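Local coordinates for 49 protein (Murid herpesvirus 4, PDB 6A4V) that probably interacts with the host enzyme poly(ADP-ribose) polymerase 1 and thereby facilitates replication of the virus, at residues 138-143 / 162-167; 56-61 / 65-70. All blocks are in the same frame, centred on the assembly; numbering follows the deposited sequence.

Interaction 1: 138-143 / 162-167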
loop_
_atom_site.group_PDB
_atom_site.type_symbol
_atom_site.label_atom_id
_atom_site.label_comp_id
_atom_site.label_asym_id
_atom_site.label_seq_id
_atom_site.Cartn_x
_atom_site.Cartn_y
_atom_site.Cartn_z
ATOM N N GLY B 138 35.301 -1.398 -6.956
ATOM C CA GLY B 138 35.107 0.054 -7.071
ATOM C C GLY B 138 35.119 0.732 -5.712
ATOM O O GLY B 138 35.903 1.630 -5.398
ATOM N N THR B 139 34.267 0.261 -4.845
ATOM C CA THR B 139 34.049 0.966 -3.624
ATOM C C THR B 139 35.347 0.955 -2.805
ATOM O O THR B 139 35.862 1.997 -2.469
ATOM C CB THR B 139 32.827 0.359 -2.940
ATOM O OG1 THR B 139 31.817 0.402 -3.956
ATOM C CG2 THR B 139 32.405 1.127 -1.712
ATOM N N VAL B 140 35.865 -0.247 -2.541
ATOM C CA VAL B 140 37.107 -0.435 -1.838
ATOM C C VAL B 140 38.188 0.471 -2.444
ATOM O O VAL B 140 38.980 1.083 -1.697
ATOM C CB VAL B 140 37.546 -1.907 -1.822
ATOM C CG1 VAL B 140 38.883 -2.045 -1.138
ATOM C CG2 VAL B 140 36.518 -2.796 -1.123
ATOM N N ASN B 141 38.199 0.605 -3.769
ATOM C CA ASN B 141 39.209 1.447 -4.387
ATOM C C ASN B 141 38.996 2.953 -4.249
ATOM O O ASN B 141 40.019 3.705 -4.303
ATOM C CB ASN B 141 39.370 1.131 -5.860
ATOM C CG ASN B 141 40.289 -0.056 -6.019
ATOM O OD1 ASN B 141 41.449 0.136 -6.343
ATOM N ND2 ASN B 141 39.779 -1.265 -5.789
ATOM N N LEU B 142 37.737 3.436 -4.193
ATOM C CA LEU B 142 37.555 4.862 -3.990
ATOM C C LEU B 142 38.062 5.138 -2.572
ATOM O O LEU B 142 38.754 6.118 -2.316
ATOM C CB LEU B 142 36.106 5.345 -4.190
ATOM C CG LEU B 142 35.511 5.177 -5.584
ATOM C CD1 LEU B 142 34.018 4.961 -5.513
ATOM C CD2 LEU B 142 35.812 6.341 -6.498
ATOM N N LEU B 143 37.732 4.241 -1.666
ATOM C CA LEU B 143 38.165 4.331 -0.272
ATOM C C LEU B 143 39.700 4.401 -0.177
ATOM O O LEU B 143 40.245 5.166 0.649
ATOM C CB LEU B 143 37.595 3.137 0.496
ATOM C CG LEU B 143 36.125 3.279 0.877
ATOM C CD1 LEU B 143 35.585 1.983 1.478
ATOM C CD2 LEU B 143 35.932 4.435 1.849
ATOM N N HIS B 162 27.097 -7.921 5.595
ATOM C CA HIS B 162 27.209 -7.070 6.762
ATOM C C HIS B 162 28.678 -6.997 7.249
ATOM O O HIS B 162 29.175 -5.934 7.585
ATOM C CB HIS B 162 26.233 -7.570 7.839
ATOM C CG HIS B 162 26.564 -8.907 8.419
ATOM N ND1 HIS B 162 26.422 -10.086 7.707
ATOM C CD2 HIS B 162 27.016 -9.256 9.640
ATOM C CE1 HIS B 162 26.760 -11.104 8.473
ATOM N NE2 HIS B 162 27.138 -10.616 9.657
ATOM N N GLU B 163 29.391 -8.128 7.254
ATOM C CA GLU B 163 30.803 -8.136 7.626
ATOM C C GLU B 163 31.554 -7.105 6.776
ATOM O O GLU B 163 32.239 -6.241 7.323
ATOM C CB GLU B 163 31.387 -9.548 7.524
ATOM C CG GLU B 163 31.258 -10.337 8.823
ATOM C CD GLU B 163 31.439 -11.836 8.687
ATOM O OE1 GLU B 163 32.108 -12.257 7.718
ATOM O OE2 GLU B 163 30.897 -12.581 9.541
ATOM N N TRP B 164 31.354 -7.164 5.451
ATOM C CA TRP B 164 31.983 -6.248 4.482
ATOM C C TRP B 164 31.603 -4.790 4.737
ATOM O O TRP B 164 32.453 -3.920 4.606
ATOM C CB TRP B 164 31.642 -6.689 3.055
ATOM C CG TRP B 164 32.264 -5.929 1.925
ATOM C CD1 TRP B 164 33.366 -6.317 1.219
ATOM C CD2 TRP B 164 31.699 -4.832 1.180
ATOM N NE1 TRP B 164 33.601 -5.460 0.175
ATOM C CE2 TRP B 164 32.613 -4.512 0.149
ATOM C CE3 TRP B 164 30.597 -3.996 1.356
ATOM C CZ2 TRP B 164 32.408 -3.461 -0.746
ATOM C CZ3 TRP B 164 30.391 -2.956 0.474
ATOM C CH2 TRP B 164 31.272 -2.707 -0.574
ATOM N N CYS B 165 30.338 -4.526 5.083
ATOM C CA CYS B 165 29.900 -3.154 5.383
ATOM C C CYS B 165 30.636 -2.619 6.620
ATOM O O CYS B 165 30.968 -1.428 6.691
ATOM C CB CYS B 165 28.392 -3.064 5.610
ATOM S SG CYS B 165 27.753 -1.369 5.494
ATOM N N ALA B 166 30.858 -3.496 7.603
ATOM C CA ALA B 166 31.478 -3.110 8.862
ATOM C C ALA B 166 32.947 -2.709 8.626
ATOM O O ALA B 166 33.360 -1.621 9.043
ATOM C CB ALA B 166 31.345 -4.232 9.869
ATOM N N CYS B 167 33.726 -3.570 7.957
ATOM C CA CYS B 167 35.112 -3.239 7.612
ATOM C C CYS B 167 35.213 -1.815 7.081
ATOM O O CYS B 167 35.992 -1.000 7.575
ATOM C CB CYS B 167 35.679 -4.132 6.522
ATOM S SG CYS B 167 35.944 -5.820 7.092
#

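Interaction 2: 56-61 / 65-70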
loop_
_atom_site.group_PDB
_atom_site.type_symbol
_atom_site.label_atom_id
_atom_site.label_comp_id
_atom_site.label_asym_id
_atom_site.label_seq_id
_atom_site.Cartn_x
_atom_site.Cartn_y
_atom_site.Cartn_z
ATOM N N THR B 56 -1.417 -17.880 24.287
ATOM C CA THR B 56 -1.450 -17.828 25.750
ATOM C C THR B 56 -2.338 -16.634 26.178
ATOM O O THR B 56 -3.174 -16.787 27.049
ATOM C CB THR B 56 -0.032 -17.960 26.350
ATOM O OG1 THR B 56 0.692 -16.732 26.209
ATOM C CG2 THR B 56 0.764 -19.120 25.763
ATOM N N ARG B 57 -2.237 -15.473 25.529
ATOM C CA ARG B 57 -3.125 -14.314 25.840
ATOM C C ARG B 57 -4.629 -14.607 25.634
ATOM O O ARG B 57 -5.453 -14.095 26.399
ATOM C CB ARG B 57 -2.782 -13.086 24.986
ATOM C CG ARG B 57 -1.823 -12.115 25.658
ATOM C CD ARG B 57 -1.654 -10.798 24.917
ATOM N NE ARG B 57 -0.348 -10.212 25.209
ATOM C CZ ARG B 57 0.221 -9.230 24.518
ATOM N NH1 ARG B 57 -0.491 -8.523 23.654
ATOM N NH2 ARG B 57 1.502 -8.956 24.697
ATOM N N GLU B 58 -5.023 -15.334 24.577
ATOM C CA GLU B 58 -6.437 -15.306 24.167
ATOM C C GLU B 58 -7.229 -16.373 24.926
ATOM O O GLU B 58 -6.782 -17.500 25.131
ATOM C CB GLU B 58 -6.626 -15.462 22.656
ATOM C CG GLU B 58 -6.650 -14.140 21.897
ATOM C CD GLU B 58 -7.670 -13.122 22.378
ATOM O OE1 GLU B 58 -8.814 -13.520 22.705
ATOM O OE2 GLU B 58 -7.308 -11.937 22.447
ATOM N N HIS B 59 -8.450 -15.989 25.302
ATOM C CA HIS B 59 -9.301 -16.818 26.142
ATOM C C HIS B 59 -9.749 -18.036 25.312
ATOM O O HIS B 59 -9.506 -19.213 25.688
ATOM C CB HIS B 59 -10.433 -15.949 26.732
ATOM C CG HIS B 59 -10.023 -14.539 27.048
ATOM N ND1 HIS B 59 -9.305 -14.204 28.191
ATOM C CD2 HIS B 59 -10.219 -13.376 26.378
ATOM C CE1 HIS B 59 -9.082 -12.901 28.209
ATOM N NE2 HIS B 59 -9.632 -12.369 27.103
ATOM N N ASN B 60 -10.341 -17.730 24.147
ATOM C CA ASN B 60 -10.958 -18.709 23.274
ATOM C C ASN B 60 -9.971 -19.176 22.225
ATOM O O ASN B 60 -9.165 -18.399 21.749
ATOM C CB ASN B 60 -12.105 -18.154 22.432
ATOM C CG ASN B 60 -13.412 -18.135 23.173
ATOM O OD1 ASN B 60 -13.501 -18.640 24.288
ATOM N ND2 ASN B 60 -14.428 -17.567 22.555
ATOM N N ARG B 61 -10.141 -20.438 21.836
ATOM C CA ARG B 61 -9.501 -20.996 20.681
ATOM C C ARG B 61 -9.987 -20.261 19.425
ATOM O O ARG B 61 -9.210 -20.161 18.523
ATOM C CB ARG B 61 -9.781 -22.501 20.565
ATOM C CG ARG B 61 -9.000 -23.348 21.560
ATOM C CD ARG B 61 -8.655 -24.733 21.037
ATOM N NE ARG B 61 -9.858 -25.403 20.540
ATOM C CZ ARG B 61 -9.858 -26.397 19.663
ATOM N NH1 ARG B 61 -8.716 -26.744 19.087
ATOM N NH2 ARG B 61 -10.988 -27.042 19.391
ATOM N N CYS B 65 -7.624 -17.877 16.910
ATOM C CA CYS B 65 -7.512 -18.208 15.476
ATOM C C CYS B 65 -7.709 -16.925 14.661
ATOM O O CYS B 65 -6.961 -16.625 13.711
ATOM C CB CYS B 65 -8.466 -19.339 15.136
ATOM S SG CYS B 65 -8.118 -20.053 13.504
ATOM N N LEU B 66 -8.646 -16.085 15.109
ATOM C CA LEU B 66 -8.997 -14.946 14.374
ATOM C C LEU B 66 -7.882 -13.902 14.408
ATOM O O LEU B 66 -7.548 -13.375 13.350
ATOM C CB LEU B 66 -10.289 -14.371 14.920
ATOM C CG LEU B 66 -11.494 -15.152 14.448
ATOM C CD1 LEU B 66 -12.721 -14.611 15.155
ATOM C CD2 LEU B 66 -11.621 -15.029 12.934
ATOM N N CYS B 67 -7.320 -13.637 15.595
ATOM C CA CYS B 67 -6.142 -12.762 15.677
ATOM C C CYS B 67 -5.111 -13.305 14.670
ATOM O O CYS B 67 -4.599 -12.593 13.885
ATOM C CB CYS B 67 -5.608 -12.712 17.109
ATOM S SG CYS B 67 -6.813 -12.097 18.329
ATOM N N LYS B 68 -4.879 -14.621 14.684
ATOM C CA LYS B 68 -3.794 -15.208 13.954
ATOM C C LYS B 68 -4.020 -14.917 12.476
ATOM O O LYS B 68 -3.067 -14.540 11.772
ATOM C CB LYS B 68 -3.693 -16.720 14.186
ATOM C CG LYS B 68 -3.371 -17.155 15.608
ATOM C CD LYS B 68 -2.299 -18.277 15.774
ATOM C CE LYS B 68 -2.605 -19.238 16.920
ATOM N NZ LYS B 68 -2.589 -20.661 16.478
ATOM N N LEU B 69 -5.293 -14.981 12.080
ATOM C CA LEU B 69 -5.744 -14.781 10.769
ATOM C C LEU B 69 -5.595 -13.330 10.359
ATOM O O LEU B 69 -5.392 -13.090 9.183
ATOM C CB LEU B 69 -7.207 -15.203 10.635
ATOM C CG LEU B 69 -7.392 -16.717 10.496
ATOM C CD1 LEU B 69 -8.853 -17.096 10.631
ATOM C CD2 LEU B 69 -6.776 -17.227 9.204
ATOM N N GLN B 70 -5.843 -12.412 11.292
ATOM C CA GLN B 70 -5.743 -10.982 11.019
ATOM C C GLN B 70 -4.291 -10.625 10.762
ATOM O O GLN B 70 -3.977 -10.034 9.689
ATOM C CB GLN B 70 -6.308 -10.183 12.180
ATOM C CG GLN B 70 -7.818 -10.166 12.127
ATOM C CD GLN B 70 -8.429 -9.437 13.295
ATOM O OE1 GLN B 70 -8.025 -9.612 14.449
ATOM N NE2 GLN B 70 -9.427 -8.618 12.995
#

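Interaction 1: 138-143 / 162-167
The indole of Trp164 reaches from helix 161-168 to the side chains of Thr139 and Val140 on helix 131-146, and these three buried residues make the whole contact. The backbones stay well apart: the closest CA atoms, those of Val140 and Trp164, are 10.0 Å from each other, so the large ring has to bridge the gap. It does so because CG of Trp164 lies anti to the backbone N (chi1 -176°), which extends the indole away from its own helix. The outer end of the six-membered ring meets Thr139, with CH2 of Trp164 4.2 Å from CG2 of Thr139. Farther along the same side of the indole, NE1 of Trp164 lies 4.2 Å from CG2 of Val140, and CZ2 is equally close to that methyl. Both methyls come in at a slant to the ring plane, neither squarely over a face nor at an edge. Thr139 turns its methyl to the indole, while its OG1 is hydrogen-bonded to the carbonyl O of Leu135 one helical turn earlier. Around the indole, Tyr155 and Phe168 each make an edge-to-face contact with it, and Val224 of helix 213-235 also touches it. With 104 Å² buried and no hydrogen bond across the segments, the contact is loose apolar packing: methyl groups and an indole meet at van der Waals distance or slightly beyond, and the one hydroxyl is satisfied within its own helix.

Interaction 2: 56-61 / 65-70
Two kinds of interaction join residues 56-61 to 65-70, a backbone hydrogen bond at Arg61 and Cys65 and a side-chain contact between Glu58 and Cys67. The hydrogen bond runs from N of Cys65 to O of Arg61 over 3.2 Å, with an N-H...O angle of 152°. This is the i to i+4 bond of the first turn of helix 61-85, and it continues along the helix in the bond from Leu69 N to Cys65 O. Beside it, CB of Cys65 lies 3.6 Å from the same Arg61 O. The side chain of Arg61 starts out away from the second segment, so that residue takes part through its backbone.

The side-chain contact is made across the turn. Glu58 is the first residue to leave helical backbone angles after helix 44-57, and its side chain starts toward helix 61-85. CG of Glu58 lies 4.1 Å from SG of Cys67; the bend at chi2 (-55°) then turns the carboxylate so that OE2 of Glu58 is 4.2 Å from the same sulfur. Both approaches are slightly longer than van der Waals contact, and no hydrogen bond is formed. Cys67 also touches Ile54 of helix 44-57 and Gln309 of helix 295-312, whereas Cys65 packs on Leu257 of helix 238-262; the two cysteines thus serve different interfaces of one helix.

Asn60 occupies the N-cap position, although its side chain makes no capping bond. A helix ending at Arg57, three linking residues and a new helix beginning at Arg61 form a short alpha-alpha connection, the corner of a helical hairpin in which Cys67 meets Ile54 and Lys68 meets Phe51, here within a predominantly helical fold.

Overall arrangement
From the N terminus, helix 44-57 leads directly into interaction 2, which closes the short turn at 58-60; the three residues between its segments already belong to helix 61-85. The chain then runs through helices 89-104 and 111-126 before interaction 1 opens on helix 131-146 and closes the loop to helix 161-168, 18 residues of which 4 are helical. The contacts therefore follow in series and neither nest nor cross. Interactions 1 and 2 lie on opposite sides of the chain's centre, with their centres 46 Å apart and their nearest atoms about 30 Å apart. Both join consecutive helices: interaction 2 near helices 238-262 and 295-312, interaction 1 beside helix 213-235.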